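Local coordinates for sister chromatid cohesion protein (Chaetomium thermophilum, PDB 5T8V) that is the C-terminal HEAT-repeat part of Scc2, a protein that probably helps load cohesin onto chromatin, at residues A[154-159]-A[222-227]; A[168-173]-A[242-247]; A[1205-1210]-A[1228-1233]; A[1247-1252]-A[1286-1291]. All coordinates share one frame; numbering follows the deposited sequence.

In the fold
The four contacts fall into two pairs at distant places of a largely helical chain. Contacts 1 and 2 share helix 149-172 and have centres about 22 Å apart. Their segments alternate along the chain, and their nearest atoms stay about 7 Å apart. Contacts 3 and 4 have centres about 14 Å apart and touch directly. Leu-1230 meets Leu-1252 and Phe-1286, and Phe-1233 packs on Phe-1248. Both lie in the family's C-terminal region. Contacts 1 and 3 are on opposite sides of the chain's centre, with centres about 88 Å apart. All four are buried, mainly apolar joints of the helical framework.

Contact 1: A[154-159]-A[222-227]; sequences QALSLC and NALEFA
Leu-156 reaches across from helix 149-172 and lays both its methyls on Ala-223 of helix 218-232. CD2 of Leu-156 is 3.6 Å from CB of Ala-223. CD1 of Leu-156 is little farther from the same Ala-223 CB, at 3.8 Å. The small alanine thus sits against the forked end of the leucine. CD1 also meets a second partner, with Leu-156 CD1 to Leu-224 CD2 at 3.8 Å. The two leucines cross obliquely, and Leu-224 brings only its outer end to the contact. Leu-156 spans the gap because its CG is anti to the backbone N (chi1 174°), which extends the chain toward the other helix. This is the tight part. One turn on, the packing is looser: Cys-159 and Ala-227 point toward the facing helix, yet SG of Cys-159 stays 5.3 Å from CD2 of Leu-224. The solvent side belongs to Asn-222 and Phe-226, which are exposed and turned from the joint. Helix 190-213 covers Cys-159 and Leu-224, and helix 247-267 also packs on Leu-224. Helices packed side by side through an apolar interface are consistent with the HEAT-repeat alpha-solenoid of this loader.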
loop_
_atom_site.group_PDB
_atom_site.type_symbol
_atom_site.label_atom_id
_atom_site.label_comp_id
_atom_site.label_asym_id
_atom_site.label_seq_id
_atom_site.Cartn_x
_atom_site.Cartn_y
_atom_site.Cartn_z
ATOM N N GLN A 154 42.622 15.063 45.858
ATOM C CA GLN A 154 42.991 16.366 45.315
ATOM C C GLN A 154 42.862 16.383 43.797
ATOM O O GLN A 154 42.273 17.306 43.221
ATOM C CB GLN A 154 44.419 16.719 45.737
ATOM C CG GLN A 154 44.599 16.902 47.234
ATOM C CD GLN A 154 46.059 16.978 47.644
ATOM O OE1 GLN A 154 46.930 16.385 47.003
ATOM N NE2 GLN A 154 46.335 17.709 48.718
ATOM N N ALA A 155 43.416 15.368 43.129
ATOM C CA ALA A 155 43.316 15.297 41.674
ATOM C C ALA A 155 41.859 15.322 41.228
ATOM O O ALA A 155 41.488 16.063 40.307
ATOM C CB ALA A 155 44.016 14.036 41.168
ATOM N N LEU A 156 41.015 14.519 41.876
ATOM C CA LEU A 156 39.600 14.481 41.527
ATOM C C LEU A 156 38.950 15.847 41.704
ATOM O O LEU A 156 38.166 16.289 40.852
ATOM C CB LEU A 156 38.893 13.429 42.380
ATOM C CG LEU A 156 37.374 13.335 42.260
ATOM C CD1 LEU A 156 36.949 13.091 40.817
ATOM C CD2 LEU A 156 36.866 12.232 43.174
ATOM N N SER A 157 39.263 16.533 42.806
ATOM C CA SER A 157 38.752 17.885 42.998
ATOM C C SER A 157 39.165 18.784 41.843
ATOM O O SER A 157 38.328 19.470 41.246
ATOM C CB SER A 157 39.249 18.453 44.326
ATOM O OG SER A 157 38.742 17.702 45.414
ATOM N N LEU A 158 40.455 18.785 41.501
ATOM C CA LEU A 158 40.921 19.636 40.412
ATOM C C LEU A 158 40.192 19.322 39.114
ATOM O O LEU A 158 39.876 20.232 38.340
ATOM C CB LEU A 158 42.430 19.483 40.224
ATOM C CG LEU A 158 43.306 20.492 40.971
ATOM C CD1 LEU A 158 44.771 20.140 40.788
ATOM C CD2 LEU A 158 43.040 21.917 40.499
ATOM N N CYS A 159 39.920 18.045 38.848
ATOM C CA CYS A 159 39.176 17.695 37.643
ATOM C C CYS A 159 37.769 18.280 37.682
ATOM O O CYS A 159 37.315 18.906 36.714
ATOM C CB CYS A 159 39.132 16.176 37.475
ATOM S SG CYS A 159 40.716 15.443 37.009
ATOM N N ASN A 222 32.630 6.898 40.951
ATOM C CA ASN A 222 31.335 7.524 40.708
ATOM C C ASN A 222 31.504 8.997 40.357
ATOM O O ASN A 222 30.872 9.499 39.417
ATOM C CB ASN A 222 30.433 7.360 41.932
ATOM C CG ASN A 222 29.803 5.978 42.017
ATOM O OD1 ASN A 222 30.120 5.084 41.229
ATOM N ND2 ASN A 222 28.907 5.799 42.979
ATOM N N ALA A 223 32.363 9.704 41.095
ATOM C CA ALA A 223 32.614 11.108 40.790
ATOM C C ALA A 223 33.235 11.266 39.407
ATOM O O ALA A 223 32.879 12.184 38.659
ATOM C CB ALA A 223 33.518 11.717 41.858
ATOM N N LEU A 224 34.169 10.380 39.051
ATOM C CA LEU A 224 34.771 10.440 37.723
ATOM C C LEU A 224 33.736 10.166 36.640
ATOM O O LEU A 224 33.776 10.777 35.568
ATOM C CB LEU A 224 35.927 9.444 37.622
ATOM C CG LEU A 224 37.211 9.817 38.365
ATOM C CD1 LEU A 224 38.168 8.634 38.406
ATOM C CD2 LEU A 224 37.881 11.019 37.716
ATOM N N GLU A 225 32.805 9.244 36.894
ATOM C CA GLU A 225 31.771 8.955 35.907
ATOM C C GLU A 225 30.809 10.126 35.756
ATOM O O GLU A 225 30.301 10.373 34.658
ATOM C CB GLU A 225 31.014 7.684 36.299
ATOM C CG GLU A 225 30.470 6.874 35.123
ATOM C CD GLU A 225 29.231 7.486 34.495
ATOM O OE1 GLU A 225 29.039 7.316 33.273
ATOM O OE2 GLU A 225 28.445 8.130 35.222
ATOM N N PHE A 226 30.554 10.859 36.840
ATOM C CA PHE A 226 29.701 12.039 36.751
ATOM C C PHE A 226 30.401 13.166 35.999
ATOM O O PHE A 226 29.794 13.824 35.142
ATOM C CB PHE A 226 29.299 12.489 38.155
ATOM C CG PHE A 226 28.302 13.611 38.175
ATOM C CD1 PHE A 226 26.972 13.378 37.864
ATOM C CD2 PHE A 226 28.690 14.897 38.515
ATOM C CE1 PHE A 226 26.051 14.408 37.886
ATOM C CE2 PHE A 226 27.772 15.929 38.538
ATOM C CZ PHE A 226 26.452 15.685 38.222
ATOM N N ALA A 227 31.682 13.394 36.297
ATOM C CA ALA A 227 32.435 14.442 35.617
ATOM C C ALA A 227 32.599 14.131 34.134
ATOM O O ALA A 227 32.354 14.989 33.277
ATOM C CB ALA A 227 33.795 14.613 36.285
#

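Contact 2: A[168-173]-A[242-247]; sequences MPLAEL and DSVIET
Val-244 points toward segment 168-173 and meets Leu-173 with one methyl. That methyl is CG2, which lies beside the backbone N because CG1 takes the place anti to it (chi1 178°). CD2 of Leu-173 lies 3.9 Å from CG2 of Val-244, and the two side chains are set at a slant to each other. Leu-170 comes in more loosely, its CD2 4.3 Å from both CG1 and CG2 of Val-244. Neither leucine leaves its backbone straight toward the loop; Leu-170 brings its end nearer only farther out. Leu-186 of helix 180-187 touches all three side chains and closes the cluster. Phe-250 of helix 247-267 packs on Leu-170 as well. Next to Val-244 the loop holds its own shape. OG of Ser-243 donates to O of Ile-245 at 2.9 Å, reaching it from 35° above the carbonyl plane. Near the helix end the carbonyls O of Leu-173 and O of Asp-242 lie 3.5 Å apart. Both are acceptors, so no hydrogen bond joins them. No hydrogen bond links the two segments at all, which implies that the loop before helix 247-267 is held to this helix end of the HEAT-repeat solenoid by apolar burial.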
loop_
_atom_site.group_PDB
_atom_site.type_symbol
_atom_site.label_atom_id
_atom_site.label_comp_id
_atom_site.label_asym_id
_atom_site.label_seq_id
_atom_site.Cartn_x
_atom_site.Cartn_y
_atom_site.Cartn_z
ATOM N N MET A 168 33.935 23.790 30.456
ATOM C CA MET A 168 32.563 23.966 29.988
ATOM C C MET A 168 32.236 25.423 29.692
ATOM O O MET A 168 31.783 25.717 28.571
ATOM C CB MET A 168 31.594 23.372 31.016
ATOM C CG MET A 168 31.815 21.887 31.299
ATOM S SD MET A 168 31.453 20.807 29.898
ATOM C CE MET A 168 29.679 20.996 29.758
ATOM N N PRO A 169 32.435 26.375 30.609
ATOM C CA PRO A 169 32.099 27.770 30.277
ATOM C C PRO A 169 32.888 28.322 29.103
ATOM O O PRO A 169 32.375 29.185 28.379
ATOM C CB PRO A 169 32.406 28.528 31.577
ATOM C CG PRO A 169 33.308 27.632 32.357
ATOM C CD PRO A 169 32.919 26.239 31.994
ATOM N N LEU A 170 34.121 27.856 28.887
ATOM C CA LEU A 170 34.877 28.308 27.724
ATOM C C LEU A 170 34.302 27.731 26.439
ATOM O O LEU A 170 34.183 28.441 25.433
ATOM C CB LEU A 170 36.350 27.928 27.865
ATOM C CG LEU A 170 37.219 28.889 28.680
ATOM C CD1 LEU A 170 38.585 28.279 28.937
ATOM C CD2 LEU A 170 37.372 30.218 27.964
ATOM N N ALA A 171 33.944 26.447 26.450
ATOM C CA ALA A 171 33.330 25.850 25.270
ATOM C C ALA A 171 32.007 26.525 24.937
ATOM O O ALA A 171 31.696 26.753 23.762
ATOM C CB ALA A 171 33.126 24.353 25.489
ATOM N N GLU A 172 31.216 26.865 25.958
ATOM C CA GLU A 172 29.885 27.416 25.734
ATOM C C GLU A 172 29.896 28.908 25.432
ATOM O O GLU A 172 28.905 29.422 24.901
ATOM C CB GLU A 172 29.000 27.160 26.955
ATOM C CG GLU A 172 28.801 25.688 27.279
ATOM C CD GLU A 172 27.788 25.464 28.384
ATOM O OE1 GLU A 172 27.176 26.451 28.840
ATOM O OE2 GLU A 172 27.603 24.297 28.795
ATOM N N LEU A 173 30.980 29.612 25.749
ATOM C CA LEU A 173 31.002 31.063 25.601
ATOM C C LEU A 173 30.914 31.454 24.132
ATOM O O LEU A 173 31.663 30.942 23.294
ATOM C CB LEU A 173 32.273 31.640 26.218
ATOM C CG LEU A 173 32.289 33.164 26.331
ATOM C CD1 LEU A 173 31.365 33.621 27.449
ATOM C CD2 LEU A 173 33.704 33.674 26.551
ATOM N N ASP A 242 33.078 31.511 16.449
ATOM C CA ASP A 242 32.461 31.922 17.707
ATOM C C ASP A 242 32.925 31.054 18.874
ATOM O O ASP A 242 32.195 30.868 19.851
ATOM C CB ASP A 242 30.936 31.910 17.596
ATOM C CG ASP A 242 30.413 30.733 16.808
ATOM O OD1 ASP A 242 31.090 29.689 16.773
ATOM O OD2 ASP A 242 29.316 30.862 16.222
ATOM N N SER A 243 34.154 30.548 18.798
ATOM C CA SER A 243 34.768 29.782 19.873
ATOM C C SER A 243 36.060 30.464 20.296
ATOM O O SER A 243 36.834 30.920 19.450
ATOM C CB SER A 243 35.060 28.349 19.433
ATOM O OG SER A 243 35.938 28.336 18.320
ATOM N N VAL A 244 36.289 30.528 21.609
ATOM C CA VAL A 244 37.487 31.184 22.127
ATOM C C VAL A 244 38.738 30.519 21.567
ATOM O O VAL A 244 39.680 31.193 21.131
ATOM C CB VAL A 244 37.482 31.171 23.666
ATOM C CG1 VAL A 244 38.749 31.815 24.216
ATOM C CG2 VAL A 244 36.251 31.890 24.199
ATOM N N ILE A 245 38.770 29.187 21.578
ATOM C CA ILE A 245 39.902 28.419 21.078
ATOM C C ILE A 245 39.397 27.428 20.039
ATOM O O ILE A 245 38.195 27.288 19.808
ATOM C CB ILE A 245 40.662 27.690 22.207
ATOM C CG1 ILE A 245 39.729 26.736 22.957
ATOM C CG2 ILE A 245 41.274 28.705 23.163
ATOM C CD1 ILE A 245 40.424 25.888 24.007
ATOM N N GLU A 246 40.342 26.735 19.407
ATOM C CA GLU A 246 39.998 25.761 18.381
ATOM C C GLU A 246 39.067 24.695 18.944
ATOM O O GLU A 246 39.348 24.082 19.977
ATOM C CB GLU A 246 41.265 25.116 17.820
ATOM C CG GLU A 246 42.082 26.043 16.936
ATOM C CD GLU A 246 43.353 25.393 16.423
ATOM O OE1 GLU A 246 43.658 24.260 16.852
ATOM O OE2 GLU A 246 44.046 26.017 15.589
ATOM N N THR A 247 37.950 24.478 18.247
ATOM C CA THR A 247 36.961 23.497 18.681
ATOM C C THR A 247 37.568 22.110 18.864
ATOM O O THR A 247 37.124 21.344 19.732
ATOM C CB THR A 247 35.824 23.450 17.662
ATOM O OG1 THR A 247 36.367 23.304 16.344
ATOM C CG2 THR A 247 34.996 24.731 17.719
#

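Contact 3: A[1205-1210]-A[1228-1233]; sequences QSIFAY and PKLHLF
Ile-1207 carries the whole contact of 1205-1210 with Leu-1230 and Phe-1233. Just before it, Ser-1206 turns elsewhere and hydrogen-bonds through OG to Thr-1168. Ile-1207 itself points toward the other segment with CG1 anti to its carbonyl carbon (chi1 -66°). Two of its branches meet one methyl. CG2 of Ile-1207 is 3.7 Å from CD2 of Leu-1230. CD1 of Ile-1207 lies on the same side chain and also reaches CD2 of Phe-1233 at 4.0 Å, approaching that ring obliquely. This helix-to-turn joint lies in the family's C-terminal region, in a chain built from HEAT repeats. The receiving segment opens with a type I beta turn, Pro-1228 to His-1231, leading into helix 1231-1240 with Leu-1230 at the N-cap position. O of Pro-1228 accepts two bonds. One comes from N of His-1231 at 3.1 Å. The other comes from ND1 of His-1231 at 3.2 Å; it meets the carbonyl almost end-on but is bent at the hydrogen (138°). The carbonyl lies close to the imidazole plane, which helps fix that ring. Leu-1230 N is taken up by OD1 of Asn-1282. After Ile-1207, Phe-1208 looks toward helix 1271-1284, where its ring meets Tyr-1275 and Phe-1278.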
loop_
_atom_site.group_PDB
_atom_site.type_symbol
_atom_site.label_atom_id
_atom_site.label_comp_id
_atom_site.label_asym_id
_atom_site.label_seq_id
_atom_site.Cartn_x
_atom_site.Cartn_y
_atom_site.Cartn_z
ATOM N N GLN A 1205 -45.574 -8.245 0.703
ATOM C CA GLN A 1205 -46.181 -9.498 0.267
ATOM C C GLN A 1205 -45.774 -9.835 -1.162
ATOM O O GLN A 1205 -45.481 -10.994 -1.479
ATOM C CB GLN A 1205 -47.704 -9.407 0.379
ATOM C CG GLN A 1205 -48.214 -9.210 1.801
ATOM C CD GLN A 1205 -49.627 -8.655 1.844
ATOM O OE1 GLN A 1205 -50.299 -8.548 0.816
ATOM N NE2 GLN A 1205 -50.082 -8.290 3.038
ATOM N N SER A 1206 -45.739 -8.826 -2.035
ATOM C CA SER A 1206 -45.368 -9.056 -3.428
ATOM C C SER A 1206 -43.930 -9.542 -3.539
ATOM O O SER A 1206 -43.639 -10.490 -4.275
ATOM C CB SER A 1206 -45.566 -7.776 -4.240
ATOM O OG SER A 1206 -45.161 -7.960 -5.583
ATOM N N ILE A 1207 -43.010 -8.897 -2.820
ATOM C CA ILE A 1207 -41.613 -9.317 -2.867
ATOM C C ILE A 1207 -41.477 -10.755 -2.388
ATOM O O ILE A 1207 -40.731 -11.551 -2.971
ATOM C CB ILE A 1207 -40.733 -8.358 -2.043
ATOM C CG1 ILE A 1207 -40.720 -6.969 -2.692
ATOM C CG2 ILE A 1207 -39.304 -8.901 -1.927
ATOM C CD1 ILE A 1207 -40.019 -5.906 -1.871
ATOM N N PHE A 1208 -42.199 -11.115 -1.323
ATOM C CA PHE A 1208 -42.122 -12.483 -0.819
ATOM C C PHE A 1208 -42.648 -13.477 -1.848
ATOM O O PHE A 1208 -41.990 -14.478 -2.152
ATOM C CB PHE A 1208 -42.896 -12.612 0.492
ATOM C CG PHE A 1208 -43.027 -14.030 0.972
ATOM C CD1 PHE A 1208 -41.911 -14.742 1.380
ATOM C CD2 PHE A 1208 -44.263 -14.653 1.008
ATOM C CE1 PHE A 1208 -42.026 -16.046 1.816
ATOM C CE2 PHE A 1208 -44.384 -15.958 1.444
ATOM C CZ PHE A 1208 -43.264 -16.655 1.849
ATOM N N ALA A 1209 -43.841 -13.220 -2.393
ATOM C CA ALA A 1209 -44.400 -14.119 -3.400
ATOM C C ALA A 1209 -43.467 -14.251 -4.596
ATOM O O ALA A 1209 -43.347 -15.330 -5.186
ATOM C CB ALA A 1209 -45.774 -13.622 -3.843
ATOM N N TYR A 1210 -42.794 -13.161 -4.964
ATOM C CA TYR A 1210 -41.872 -13.195 -6.095
ATOM C C TYR A 1210 -40.658 -14.059 -5.783
ATOM O O TYR A 1210 -40.248 -14.891 -6.600
ATOM C CB TYR A 1210 -41.453 -11.769 -6.451
ATOM C CG TYR A 1210 -40.574 -11.649 -7.675
ATOM C CD1 TYR A 1210 -41.107 -11.769 -8.950
ATOM C CD2 TYR A 1210 -39.216 -11.389 -7.555
ATOM C CE1 TYR A 1210 -40.310 -11.650 -10.074
ATOM C CE2 TYR A 1210 -38.410 -11.267 -8.671
ATOM C CZ TYR A 1210 -38.962 -11.398 -9.928
ATOM O OH TYR A 1210 -38.163 -11.278 -11.046
ATOM N N PRO A 1228 -30.065 -8.402 3.127
ATOM C CA PRO A 1228 -31.501 -8.699 3.091
ATOM C C PRO A 1228 -32.091 -8.462 1.710
ATOM O O PRO A 1228 -31.585 -7.664 0.917
ATOM C CB PRO A 1228 -32.085 -7.727 4.121
ATOM C CG PRO A 1228 -31.163 -6.565 4.080
ATOM C CD PRO A 1228 -29.789 -7.133 3.822
ATOM N N LYS A 1229 -33.183 -9.177 1.427
ATOM C CA LYS A 1229 -33.837 -9.039 0.130
ATOM C C LYS A 1229 -34.363 -7.625 -0.075
ATOM O O LYS A 1229 -34.331 -7.099 -1.193
ATOM C CB LYS A 1229 -34.973 -10.057 0.008
ATOM C CG LYS A 1229 -34.529 -11.507 0.121
ATOM C CD LYS A 1229 -33.569 -11.895 -0.998
ATOM C CE LYS A 1229 -33.192 -13.365 -0.927
ATOM N NZ LYS A 1229 -34.368 -14.257 -1.114
ATOM N N LEU A 1230 -34.849 -6.995 0.991
ATOM C CA LEU A 1230 -35.413 -5.655 0.921
ATOM C C LEU A 1230 -34.359 -4.563 1.036
ATOM O O LEU A 1230 -34.716 -3.396 1.236
ATOM C CB LEU A 1230 -36.460 -5.471 2.023
ATOM C CG LEU A 1230 -37.555 -6.537 2.120
ATOM C CD1 LEU A 1230 -38.469 -6.259 3.306
ATOM C CD2 LEU A 1230 -38.360 -6.606 0.835
ATOM N N HIS A 1231 -33.072 -4.903 0.913
ATOM C CA HIS A 1231 -32.034 -3.894 1.099
ATOM C C HIS A 1231 -32.133 -2.796 0.048
ATOM O O HIS A 1231 -31.786 -1.643 0.327
ATOM C CB HIS A 1231 -30.648 -4.546 1.086
ATOM C CG HIS A 1231 -30.000 -4.590 -0.263
ATOM N ND1 HIS A 1231 -30.173 -5.642 -1.137
ATOM C CD2 HIS A 1231 -29.158 -3.726 -0.875
ATOM C CE1 HIS A 1231 -29.473 -5.417 -2.236
ATOM N NE2 HIS A 1231 -28.849 -4.260 -2.103
ATOM N N LEU A 1232 -32.609 -3.123 -1.156
ATOM C CA LEU A 1232 -32.926 -2.077 -2.123
ATOM C C LEU A 1232 -34.067 -1.211 -1.612
ATOM O O LEU A 1232 -33.961 0.020 -1.574
ATOM C CB LEU A 1232 -33.292 -2.689 -3.480
ATOM C CG LEU A 1232 -32.235 -3.460 -4.279
ATOM C CD1 LEU A 1232 -30.853 -2.832 -4.138
ATOM C CD2 LEU A 1232 -32.223 -4.937 -3.889
ATOM N N PHE A 1233 -35.167 -1.847 -1.202
ATOM C CA PHE A 1233 -36.316 -1.121 -0.676
ATOM C C PHE A 1233 -35.877 -0.074 0.340
ATOM O O PHE A 1233 -36.042 1.133 0.128
ATOM C CB PHE A 1233 -37.303 -2.114 -0.050
ATOM C CG PHE A 1233 -38.711 -1.594 0.077
ATOM C CD1 PHE A 1233 -38.987 -0.236 0.039
ATOM C CD2 PHE A 1233 -39.764 -2.478 0.239
ATOM C CE1 PHE A 1233 -40.283 0.227 0.157
ATOM C CE2 PHE A 1233 -41.064 -2.020 0.357
ATOM C CZ PHE A 1233 -41.322 -0.667 0.317
#

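Contact 4: A[1247-1252]-A[1286-1291]; sequences KFLEKL and FEYVTV
Leu-1249 and Phe-1286 mark the nearest approach of the two backbones, a helix facing an irregular segment, with CA atoms 10.2 Å apart. Side chains must therefore bridge the space. Leu-1249 points toward the loop, against two rings. CD1 of Leu-1249 comes in at the edge of the Tyr-1288 ring, near its plane, 3.8 Å from CE1 of Tyr-1288. CD2 of Leu-1249 sits between the rings, 4.1 Å from both CE2 of Phe-1286, which it meets obliquely, and CE1 of Tyr-1288. The leucine has CG anti to the carbonyl carbon (chi1 -63°), and its fork opens onto both aromatics. One turn later, CD1 of Leu-1252 meets the same CE2 of Phe-1286, also at 4.1 Å. The two side chains come from opposite directions, and again the ring is met obliquely. Within the loop the aromatics brace each other. CB of Phe-1286 lies over one face of the Tyr-1288 ring, toward its rim. OH of Tyr-1288 lies at the edge of the Phe-1286 ring, in its plane, and hydrogen-bonds to O of Leu-1283. With an alanine at Leu-1249 both methyls would go, which is likely to open a gap beside the two rings and leave Tyr-1288 without its apolar neighbour from the helix. Thr-1290 caps helix 1291-1319 by accepting from N of Glu-1293. That helix packs through Leu-1297 on Leu-1249 and Tyr-1288. Met-1234 of helix 1231-1240 touches Leu-1249 and Phe-1286, and Ile-1204 of helix 1200-1213 backs Leu-1252, which places the joint among three further helices in the C-terminal region of this HEAT-repeat chain.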
loop_
_atom_site.group_PDB
_atom_site.type_symbol
_atom_site.label_atom_id
_atom_site.label_comp_id
_atom_site.label_asym_id
_atom_site.label_seq_id
_atom_site.Cartn_x
_atom_site.Cartn_y
_atom_site.Cartn_z
ATOM N N LYS A 1247 -41.498 3.802 10.624
ATOM C CA LYS A 1247 -42.793 3.139 10.536
ATOM C C LYS A 1247 -42.733 1.935 9.608
ATOM O O LYS A 1247 -43.328 0.890 9.897
ATOM C CB LYS A 1247 -43.865 4.126 10.068
ATOM C CG LYS A 1247 -45.286 3.569 10.119
ATOM C CD LYS A 1247 -45.686 3.158 11.536
ATOM C CE LYS A 1247 -47.123 2.671 11.599
ATOM N NZ LYS A 1247 -47.330 1.432 10.797
ATOM N N PHE A 1248 -42.009 2.055 8.491
ATOM C CA PHE A 1248 -41.860 0.916 7.593
ATOM C C PHE A 1248 -41.384 -0.306 8.366
ATOM O O PHE A 1248 -42.027 -1.363 8.349
ATOM C CB PHE A 1248 -40.892 1.253 6.458
ATOM C CG PHE A 1248 -40.548 0.076 5.591
ATOM C CD1 PHE A 1248 -41.475 -0.439 4.702
ATOM C CD2 PHE A 1248 -39.298 -0.515 5.669
ATOM C CE1 PHE A 1248 -41.162 -1.524 3.906
ATOM C CE2 PHE A 1248 -38.978 -1.600 4.874
ATOM C CZ PHE A 1248 -39.912 -2.106 3.992
ATOM N N LEU A 1249 -40.260 -0.168 9.072
ATOM C CA LEU A 1249 -39.801 -1.237 9.951
ATOM C C LEU A 1249 -40.933 -1.714 10.851
ATOM O O LEU A 1249 -41.239 -2.911 10.908
ATOM C CB LEU A 1249 -38.612 -0.756 10.788
ATOM C CG LEU A 1249 -37.344 -0.376 10.023
ATOM C CD1 LEU A 1249 -36.293 0.161 10.982
ATOM C CD2 LEU A 1249 -36.799 -1.566 9.244
ATOM N N GLU A 1250 -41.586 -0.782 11.547
ATOM C CA GLU A 1250 -42.698 -1.167 12.406
ATOM C C GLU A 1250 -43.746 -1.940 11.619
ATOM O O GLU A 1250 -44.225 -2.988 12.072
ATOM C CB GLU A 1250 -43.307 0.072 13.060
ATOM C CG GLU A 1250 -42.384 0.736 14.067
ATOM C CD GLU A 1250 -43.038 1.899 14.784
ATOM O OE1 GLU A 1250 -44.043 2.431 14.267
ATOM O OE2 GLU A 1250 -42.548 2.280 15.869
ATOM N N LYS A 1251 -44.092 -1.461 10.420
ATOM C CA LYS A 1251 -45.071 -2.175 9.609
ATOM C C LYS A 1251 -44.615 -3.605 9.344
ATOM O O LYS A 1251 -45.414 -4.545 9.438
ATOM C CB LYS A 1251 -45.318 -1.429 8.297
ATOM C CG LYS A 1251 -46.370 -2.072 7.387
ATOM C CD LYS A 1251 -47.664 -2.428 8.123
ATOM C CE LYS A 1251 -48.310 -1.218 8.796
ATOM N NZ LYS A 1251 -48.787 -0.201 7.814
ATOM N N LEU A 1252 -43.330 -3.792 9.028
ATOM C CA LEU A 1252 -42.796 -5.144 8.902
ATOM C C LEU A 1252 -43.158 -5.972 10.125
ATOM O O LEU A 1252 -43.743 -7.055 10.008
ATOM C CB LEU A 1252 -41.278 -5.103 8.714
ATOM C CG LEU A 1252 -40.753 -4.859 7.301
ATOM C CD1 LEU A 1252 -39.287 -4.460 7.348
ATOM C CD2 LEU A 1252 -40.940 -6.106 6.459
ATOM N N PHE A 1286 -29.710 -5.231 7.996
ATOM C CA PHE A 1286 -30.370 -4.163 7.254
ATOM C C PHE A 1286 -29.497 -2.929 7.055
ATOM O O PHE A 1286 -29.842 -2.048 6.260
ATOM C CB PHE A 1286 -31.660 -3.744 7.975
ATOM C CG PHE A 1286 -32.933 -4.153 7.273
ATOM C CD1 PHE A 1286 -33.030 -4.147 5.890
ATOM C CD2 PHE A 1286 -34.043 -4.532 8.011
ATOM C CE1 PHE A 1286 -34.205 -4.522 5.260
ATOM C CE2 PHE A 1286 -35.218 -4.904 7.387
ATOM C CZ PHE A 1286 -35.298 -4.899 6.009
ATOM N N GLU A 1287 -28.373 -2.839 7.765
ATOM C CA GLU A 1287 -27.537 -1.641 7.744
ATOM C C GLU A 1287 -28.348 -0.416 8.174
ATOM O O GLU A 1287 -28.529 0.547 7.423
ATOM C CB GLU A 1287 -26.908 -1.429 6.360
ATOM C CG GLU A 1287 -25.659 -2.254 6.095
ATOM C CD GLU A 1287 -24.483 -1.830 6.956
ATOM O OE1 GLU A 1287 -24.497 -2.114 8.173
ATOM O OE2 GLU A 1287 -23.547 -1.204 6.417
ATOM N N TYR A 1288 -28.844 -0.475 9.406
ATOM C CA TYR A 1288 -29.596 0.639 9.967
ATOM C C TYR A 1288 -28.696 1.864 10.090
ATOM O O TYR A 1288 -27.493 1.756 10.341
ATOM C CB TYR A 1288 -30.171 0.258 11.332
ATOM C CG TYR A 1288 -31.029 -0.989 11.305
ATOM C CD1 TYR A 1288 -32.391 -0.912 11.049
ATOM C CD2 TYR A 1288 -30.475 -2.242 11.535
ATOM C CE1 TYR A 1288 -33.178 -2.049 11.023
ATOM C CE2 TYR A 1288 -31.252 -3.384 11.511
ATOM C CZ TYR A 1288 -32.604 -3.282 11.256
ATOM O OH TYR A 1288 -33.382 -4.417 11.229
ATOM N N VAL A 1289 -29.293 3.044 9.913
ATOM C CA VAL A 1289 -28.543 4.295 9.873
ATOM C C VAL A 1289 -28.756 5.145 11.117
ATOM O O VAL A 1289 -28.129 6.207 11.241
ATOM C CB VAL A 1289 -28.877 5.102 8.601
ATOM C CG1 VAL A 1289 -30.264 5.739 8.686
ATOM C CG2 VAL A 1289 -27.796 6.147 8.315
ATOM N N THR A 1290 -29.606 4.714 12.048
ATOM C CA THR A 1290 -29.760 5.399 13.325
ATOM C C THR A 1290 -30.040 4.362 14.402
ATOM O O THR A 1290 -30.567 3.283 14.121
ATOM C CB THR A 1290 -30.892 6.436 13.308
ATOM O OG1 THR A 1290 -32.135 5.789 13.011
ATOM C CG2 THR A 1290 -30.627 7.522 12.277
ATOM N N VAL A 1291 -29.678 4.699 15.642
ATOM C CA VAL A 1291 -30.036 3.839 16.765
ATOM C C VAL A 1291 -31.496 4.022 17.160
ATOM O O VAL A 1291 -32.052 3.166 17.859
ATOM C CB VAL A 1291 -29.133 4.088 17.986
ATOM C CG1 VAL A 1291 -27.676 3.819 17.634
ATOM C CG2 VAL A 1291 -29.309 5.499 18.513
#